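Local coordinates for Lmo0305 protein (Listeria monocytogenes, PDB 3PJ0) that is of unknown function but belongs to the pyridoxal phosphate-dependent aminotransferase superfamily and carries its cofactor covalently bound, at residues T185-K190 with E262-A267; G269-F274 with V280-E285. All coordinates share one frame; numbering follows the deposited sequence. Where two conformers were deposited one is given.

Interaction 1 (T185-K190 with E262-A267)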
loop_
_atom_site.group_PDB
_atom_site.type_symbol
_atom_site.label_atom_id
_atom_site.label_comp_id
_atom_site.label_asym_id
_atom_site.label_seq_id
_atom_site.Cartn_x
_atom_site.Cartn_y
_atom_site.Cartn_z
ATOM N N THR A 185 -11.831 10.136 22.587
ATOM C CA THR A 185 -12.946 11.093 22.700
ATOM C C THR A 185 -13.766 10.885 23.984
ATOM O O THR A 185 -14.177 11.852 24.605
ATOM C CB THR A 185 -13.821 11.152 21.435
ATOM O OG1 THR A 185 -14.533 9.930 21.259
ATOM C CG2 THR A 185 -12.964 11.423 20.208
ATOM N N PRO A 186 -13.951 9.621 24.435
ATOM C CA PRO A 186 -14.721 9.481 25.711
ATOM C C PRO A 186 -14.081 10.175 26.936
ATOM O O PRO A 186 -14.775 10.897 27.681
ATOM C CB PRO A 186 -14.800 7.961 25.916
ATOM C CG PRO A 186 -14.626 7.384 24.523
ATOM C CD PRO A 186 -13.663 8.316 23.812
ATOM N N PHE A 187 -12.771 10.033 27.103
ATOM C CA PHE A 187 -12.056 10.659 28.218
ATOM C C PHE A 187 -12.035 12.178 28.105
ATOM O O PHE A 187 -12.341 12.866 29.052
ATOM C CB PHE A 187 -10.613 10.153 28.342
ATOM C CG PHE A 187 -9.784 10.956 29.295
ATOM C CD1 PHE A 187 -9.921 10.779 30.658
ATOM C CD2 PHE A 187 -8.932 11.944 28.835
ATOM C CE1 PHE A 187 -9.176 11.569 31.556
ATOM C CE2 PHE A 187 -8.197 12.717 29.716
ATOM C CZ PHE A 187 -8.325 12.541 31.084
ATOM N N TYR A 188 -11.720 12.684 26.921
ATOM C CA TYR A 188 -11.710 14.127 26.745
ATOM C C TYR A 188 -13.101 14.772 26.743
ATOM O O TYR A 188 -13.217 15.950 27.006
ATOM C CB TYR A 188 -10.959 14.523 25.479
ATOM C CG TYR A 188 -9.456 14.624 25.575
ATOM C CD1 TYR A 188 -8.814 15.095 26.726
ATOM C CD2 TYR A 188 -8.676 14.371 24.462
ATOM C CE1 TYR A 188 -7.404 15.245 26.767
ATOM C CE2 TYR A 188 -7.279 14.535 24.480
ATOM C CZ TYR A 188 -6.654 14.984 25.623
ATOM O OH TYR A 188 -5.264 15.121 25.600
ATOM N N GLN A 189 -14.143 14.004 26.468
ATOM C CA GLN A 189 -15.494 14.561 26.339
ATOM C C GLN A 189 -15.478 15.685 25.249
ATOM O O GLN A 189 -16.098 16.756 25.373
ATOM C CB GLN A 189 -16.075 14.949 27.699
ATOM C CG GLN A 189 -16.449 13.703 28.517
ATOM C CD GLN A 189 -17.610 12.952 27.894
ATOM O OE1 GLN A 189 -18.717 13.501 27.801
ATOM N NE2 GLN A 189 -17.373 11.706 27.433
ATOM N N LYS A 190 -14.724 15.386 24.188
ATOM C CA LYS A 190 -14.563 16.240 22.993
ATOM C C LYS A 190 -14.806 15.394 21.759
ATOM O O LYS A 190 -14.453 14.221 21.738
ATOM C CB LYS A 190 -13.141 16.830 22.910
ATOM C CG LYS A 190 -12.781 17.767 24.070
ATOM C CD LYS A 190 -13.409 19.143 23.959
ATOM C CE LYS A 190 -13.159 19.958 25.197
ATOM N NZ LYS A 190 -13.508 21.402 25.013
ATOM N N GLU A 262 -17.672 2.420 25.683
ATOM C CA GLU A 262 -17.768 1.062 26.252
ATOM C C GLU A 262 -16.365 0.459 26.497
ATOM O O GLU A 262 -16.117 -0.185 27.539
ATOM C CB GLU A 262 -18.564 0.162 25.290
ATOM C CG GLU A 262 -18.514 -1.311 25.615
ATOM C CD GLU A 262 -19.093 -2.199 24.519
ATOM O OE1 GLU A 262 -20.006 -1.768 23.778
ATOM O OE2 GLU A 262 -18.638 -3.364 24.447
ATOM N N TYR A 263 -15.473 0.617 25.514
ATOM C CA TYR A 263 -14.100 0.097 25.629
ATOM C C TYR A 263 -13.334 0.844 26.706
ATOM O O TYR A 263 -12.547 0.250 27.409
ATOM C CB TYR A 263 -13.279 0.207 24.312
ATOM C CG TYR A 263 -13.794 -0.536 23.089
ATOM C CD1 TYR A 263 -14.586 -1.689 23.198
ATOM C CD2 TYR A 263 -13.395 -0.134 21.816
ATOM C CE1 TYR A 263 -15.012 -2.359 22.060
ATOM C CE2 TYR A 263 -13.795 -0.810 20.683
ATOM C CZ TYR A 263 -14.605 -1.902 20.807
ATOM O OH TYR A 263 -14.965 -2.565 19.665
ATOM N N PHE A 264 -13.562 2.154 26.815
ATOM C CA PHE A 264 -12.933 2.993 27.867
ATOM C C PHE A 264 -13.366 2.549 29.264
ATOM O O PHE A 264 -12.530 2.378 30.148
ATOM C CB PHE A 264 -13.271 4.471 27.583
ATOM C CG PHE A 264 -12.919 5.443 28.678
ATOM C CD1 PHE A 264 -11.659 5.472 29.260
ATOM C CD2 PHE A 264 -13.856 6.404 29.071
ATOM C CE1 PHE A 264 -11.362 6.414 30.263
ATOM C CE2 PHE A 264 -13.554 7.364 30.038
ATOM C CZ PHE A 264 -12.314 7.374 30.633
ATOM N N GLU A 265 -14.668 2.367 29.464
ATOM C CA GLU A 265 -15.192 1.914 30.762
ATOM C C GLU A 265 -14.684 0.525 31.128
ATOM O O GLU A 265 -14.315 0.262 32.301
ATOM C CB GLU A 265 -16.723 1.941 30.774
ATOM C CG GLU A 265 -17.286 3.370 30.764
ATOM C CD GLU A 265 -16.932 4.198 32.027
ATOM O OE1 GLU A 265 -17.100 3.677 33.160
ATOM O OE2 GLU A 265 -16.526 5.382 31.873
ATOM N N ALA A 266 -14.629 -0.351 30.124
ATOM C CA ALA A 266 -14.154 -1.709 30.316
ATOM C C ALA A 266 -12.699 -1.692 30.691
ATOM O O ALA A 266 -12.295 -2.374 31.645
ATOM C CB ALA A 266 -14.368 -2.537 29.047
ATOM N N ALA A 267 -11.891 -0.921 29.952
ATOM C CA ALA A 267 -10.462 -0.791 30.280
ATOM C C ALA A 267 -10.241 -0.319 31.725
ATOM O O ALA A 267 -9.327 -0.804 32.416
ATOM C CB ALA A 267 -9.753 0.156 29.284
#
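Pro186 and Phe264 mark the closest approach of the two backbones, with their CA atoms 7.1 Å apart. Segment 185-190 is the short helix 185-188 and its exit, where the positive phi of Gln189 (56°) breaks the helical run; segment 262-267 lies within the longer helix 260-275. No hydrogen bond joins them, and only 145 Å² is buried in all, so the meeting rests on apolar side chains. Phe264 carries its half. Its CB points toward the short helix and, with CG anti to the backbone N (chi1 170°), the ring reaches Pro186 and Phe187. Pro186 CB approaches the ring obliquely, 3.6 Å from Phe264 CD2. Farther out, the backbone N of Phe187 lies over a ring face, 4.0 Å from Phe264 CE2. Helix 185-188 follows strand 173-178 of the seven-stranded mixed sheet, whereas helix 260-275 leads by a short loop to strand 280-283, at the edge of the four-stranded antiparallel sheet, consistent with a contact between the large and C-terminal domains of a fold-type I protein. Phe187 meets the far end of the Phe264 ring: its CB is 4.0 Å from Phe264 CZ, and that same CZ stands at the edge of the Phe187 ring, near its plane. The two side chains lie at a slant to each other, and Phe187 also touches Leu154 and Val288. Lys268 makes a cation-pi contact with Phe264 and a salt bridge with Glu265 OE2.

Interaction 2 (G269-F274 with V280-E285)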
loop_
_atom_site.group_PDB
_atom_site.type_symbol
_atom_site.label_atom_id
_atom_site.label_comp_id
_atom_site.label_asym_id
_atom_site.label_seq_id
_atom_site.Cartn_x
_atom_site.Cartn_y
_atom_site.Cartn_z
ATOM N N GLY A 269 -12.336 -0.689 34.347
ATOM C CA GLY A 269 -12.719 -1.801 35.227
ATOM C C GLY A 269 -11.594 -2.834 35.301
ATOM O O GLY A 269 -11.233 -3.290 36.390
ATOM N N LEU A 270 -11.023 -3.191 34.148
ATOM C CA LEU A 270 -9.931 -4.164 34.091
ATOM C C LEU A 270 -8.693 -3.647 34.828
ATOM O O LEU A 270 -8.096 -4.379 35.600
ATOM C CB LEU A 270 -9.591 -4.500 32.634
ATOM C CG LEU A 270 -8.603 -5.631 32.355
ATOM C CD1 LEU A 270 -9.015 -6.891 33.106
ATOM C CD2 LEU A 270 -8.493 -5.910 30.837
ATOM N N ALA A 271 -8.303 -2.394 34.575
ATOM C CA ALA A 271 -7.146 -1.801 35.259
ATOM C C ALA A 271 -7.336 -1.846 36.767
ATOM O O ALA A 271 -6.398 -2.171 37.511
ATOM C CB ALA A 271 -6.885 -0.321 34.772
ATOM N N GLU A 272 -8.553 -1.541 37.243
ATOM C CA GLU A 272 -8.817 -1.617 38.697
ATOM C C GLU A 272 -8.500 -2.998 39.242
ATOM O O GLU A 272 -7.946 -3.131 40.340
ATOM C CB GLU A 272 -10.284 -1.333 39.053
ATOM C CG GLU A 272 -10.690 0.119 39.076
ATOM C CD GLU A 272 -12.098 0.315 39.633
ATOM O OE1 GLU A 272 -12.634 -0.615 40.269
ATOM O OE2 GLU A 272 -12.668 1.417 39.443
ATOM N N ARG A 273 -8.879 -4.025 38.500
ATOM C CA ARG A 273 -8.631 -5.392 38.941
ATOM C C ARG A 273 -7.133 -5.691 38.942
ATOM O O ARG A 273 -6.644 -6.260 39.901
ATOM C CB ARG A 273 -9.343 -6.424 38.039
ATOM C CG ARG A 273 -10.879 -6.378 38.013
ATOM C CD ARG A 273 -11.409 -7.341 36.920
ATOM N NE ARG A 273 -12.871 -7.432 36.832
ATOM C CZ ARG A 273 -13.619 -8.392 37.377
ATOM N NH1 ARG A 273 -13.077 -9.380 38.086
ATOM N NH2 ARG A 273 -14.939 -8.365 37.215
ATOM N N PHE A 274 -6.394 -5.276 37.913
ATOM C CA PHE A 274 -4.937 -5.454 37.915
ATOM C C PHE A 274 -4.269 -4.740 39.108
ATOM O O PHE A 274 -3.490 -5.353 39.855
ATOM C CB PHE A 274 -4.309 -4.985 36.591
ATOM C CG PHE A 274 -4.374 -6.007 35.496
ATOM C CD1 PHE A 274 -3.649 -7.196 35.605
ATOM C CD2 PHE A 274 -5.128 -5.789 34.352
ATOM C CE1 PHE A 274 -3.700 -8.160 34.589
ATOM C CE2 PHE A 274 -5.167 -6.733 33.331
ATOM C CZ PHE A 274 -4.465 -7.925 33.457
ATOM N N VAL A 280 1.359 -5.685 41.330
ATOM C CA VAL A 280 0.884 -5.397 39.994
ATOM C C VAL A 280 0.339 -3.977 40.004
ATOM O O VAL A 280 -0.418 -3.605 40.918
ATOM C CB VAL A 280 -0.266 -6.350 39.565
ATOM C CG1 VAL A 280 -0.704 -6.068 38.110
ATOM C CG2 VAL A 280 0.115 -7.840 39.746
ATOM N N LYS A 281 0.743 -3.178 39.013
ATOM C CA LYS A 281 0.169 -1.854 38.806
ATOM C C LYS A 281 -0.068 -1.605 37.302
ATOM O O LYS A 281 0.490 -2.308 36.462
ATOM C CB LYS A 281 1.092 -0.761 39.349
ATOM C CG LYS A 281 2.367 -0.498 38.497
ATOM C CD LYS A 281 3.302 0.561 39.114
ATOM C CE LYS A 281 4.532 0.809 38.221
ATOM N NZ LYS A 281 5.465 1.858 38.760
ATOM N N THR A 282 -0.894 -0.616 36.972
ATOM C CA THR A 282 -1.016 -0.195 35.591
ATOM C C THR A 282 -0.442 1.206 35.365
ATOM O O THR A 282 -0.328 2.016 36.302
ATOM C CB THR A 282 -2.462 -0.252 35.071
ATOM O OG1 THR A 282 -3.287 0.732 35.714
ATOM C CG2 THR A 282 -3.036 -1.661 35.252
ATOM N N VAL A 283 -0.059 1.475 34.109
ATOM C CA VAL A 283 0.364 2.784 33.690
ATOM C C VAL A 283 -0.426 3.123 32.412
ATOM O O VAL A 283 -0.340 2.396 31.446
ATOM C CB VAL A 283 1.855 2.859 33.393
ATOM C CG1 VAL A 283 2.215 4.267 32.911
ATOM C CG2 VAL A 283 2.672 2.432 34.617
ATOM N N PRO A 284 -1.253 4.172 32.437
ATOM C CA PRO A 284 -1.515 4.996 33.612
ATOM C C PRO A 284 -2.299 4.177 34.655
ATOM O O PRO A 284 -2.892 3.140 34.326
ATOM C CB PRO A 284 -2.368 6.143 33.066
ATOM C CG PRO A 284 -2.783 5.790 31.702
ATOM C CD PRO A 284 -2.085 4.549 31.273
ATOM N N GLU A 285 -2.312 4.633 35.912
ATOM C CA GLU A 285 -3.043 3.907 36.959
ATOM C C GLU A 285 -4.530 3.805 36.625
ATOM O O GLU A 285 -5.151 2.738 36.804
ATOM C CB GLU A 285 -2.824 4.583 38.324
ATOM C CG GLU A 285 -3.648 3.969 39.467
ATOM C CD GLU A 285 -3.326 4.555 40.848
ATOM O OE1 GLU A 285 -2.311 5.293 41.002
ATOM O OE2 GLU A 285 -4.098 4.247 41.788
#
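Ala271 is the first residue of helix 269-274 to meet the strand, at Thr282, where the CA atoms are 6.3 Å apart. The helix and strand 280-283 run roughly antiparallel, at 145°, with their axes approaching to 7.6 Å. The methyl group of Ala271 points at the strand: its CB is 3.9 Å from Thr282 OG1, and it also lies near the backbone O of Glu285. That hydroxyl is held in place by polar partners, since Thr282 OG1 donates to Pro284 O at 2.8 Å, with the donor tilted 26° from the carbonyl plane, and Asn275 ND2, on the next turn of the helix, is hydrogen-bonded to it too. The turn that brings Pro284 O back to Thr282 contains the cis peptide bond preceding Pro284. One helical turn beyond Ala271 comes Phe274, which touches Val280 and Thr282 through its CB, its backbone O and its ring. Its CB packs 3.8 Å from Thr282 CG2, while its backbone O sits 3.4 Å from Val280 CG1. Val280 presents this branch because CG1 stands anti to the backbone N (chi1 -177°), and the same methyl lies 4.0 Å from Phe274 CD1, obliquely to the ring. Beyond that contact the ring meets Phe352 of helix 345-358 edge-to-face and touches Val294 of strand 291-296 and Phe332 of strand 329-335. Val280 and Thr282 direct their side chains to the helix, whereas Lys281 points away, the alternation expected of an extended strand. Backbone bonds from Lys281 to Tyr295 and from Val283 to His293 tie 280-283 to strand 291-296. A helix that turns back through a short loop to give an edge strand, and packs on one face of the antiparallel sheet, is consistent with the alpha/beta C-terminal domain of fold-type I proteins.

How the interactions relate
Helix 260-275 serves both contacts in series, with Lys268 alone separating segments 262-267 and 269-274. The centres of the contacts lie about 15 Å apart, and beyond this shared helix their segments do not touch. Interaction 1 is the more superficial, with none of its three touching residues buried, and apparently joins the large domain to the C-terminal one; in interaction 2, four of five are buried and 217 Å² is covered, probably within the C-terminal domain. Interaction 1 lies about 15 Å from the centre of the chain and interaction 2 about 20 Å, measured from the contact centres. Neither contact includes Lys208, the lysine carrying pyridoxal phosphate, which follows strand 201-205 of the large sheet.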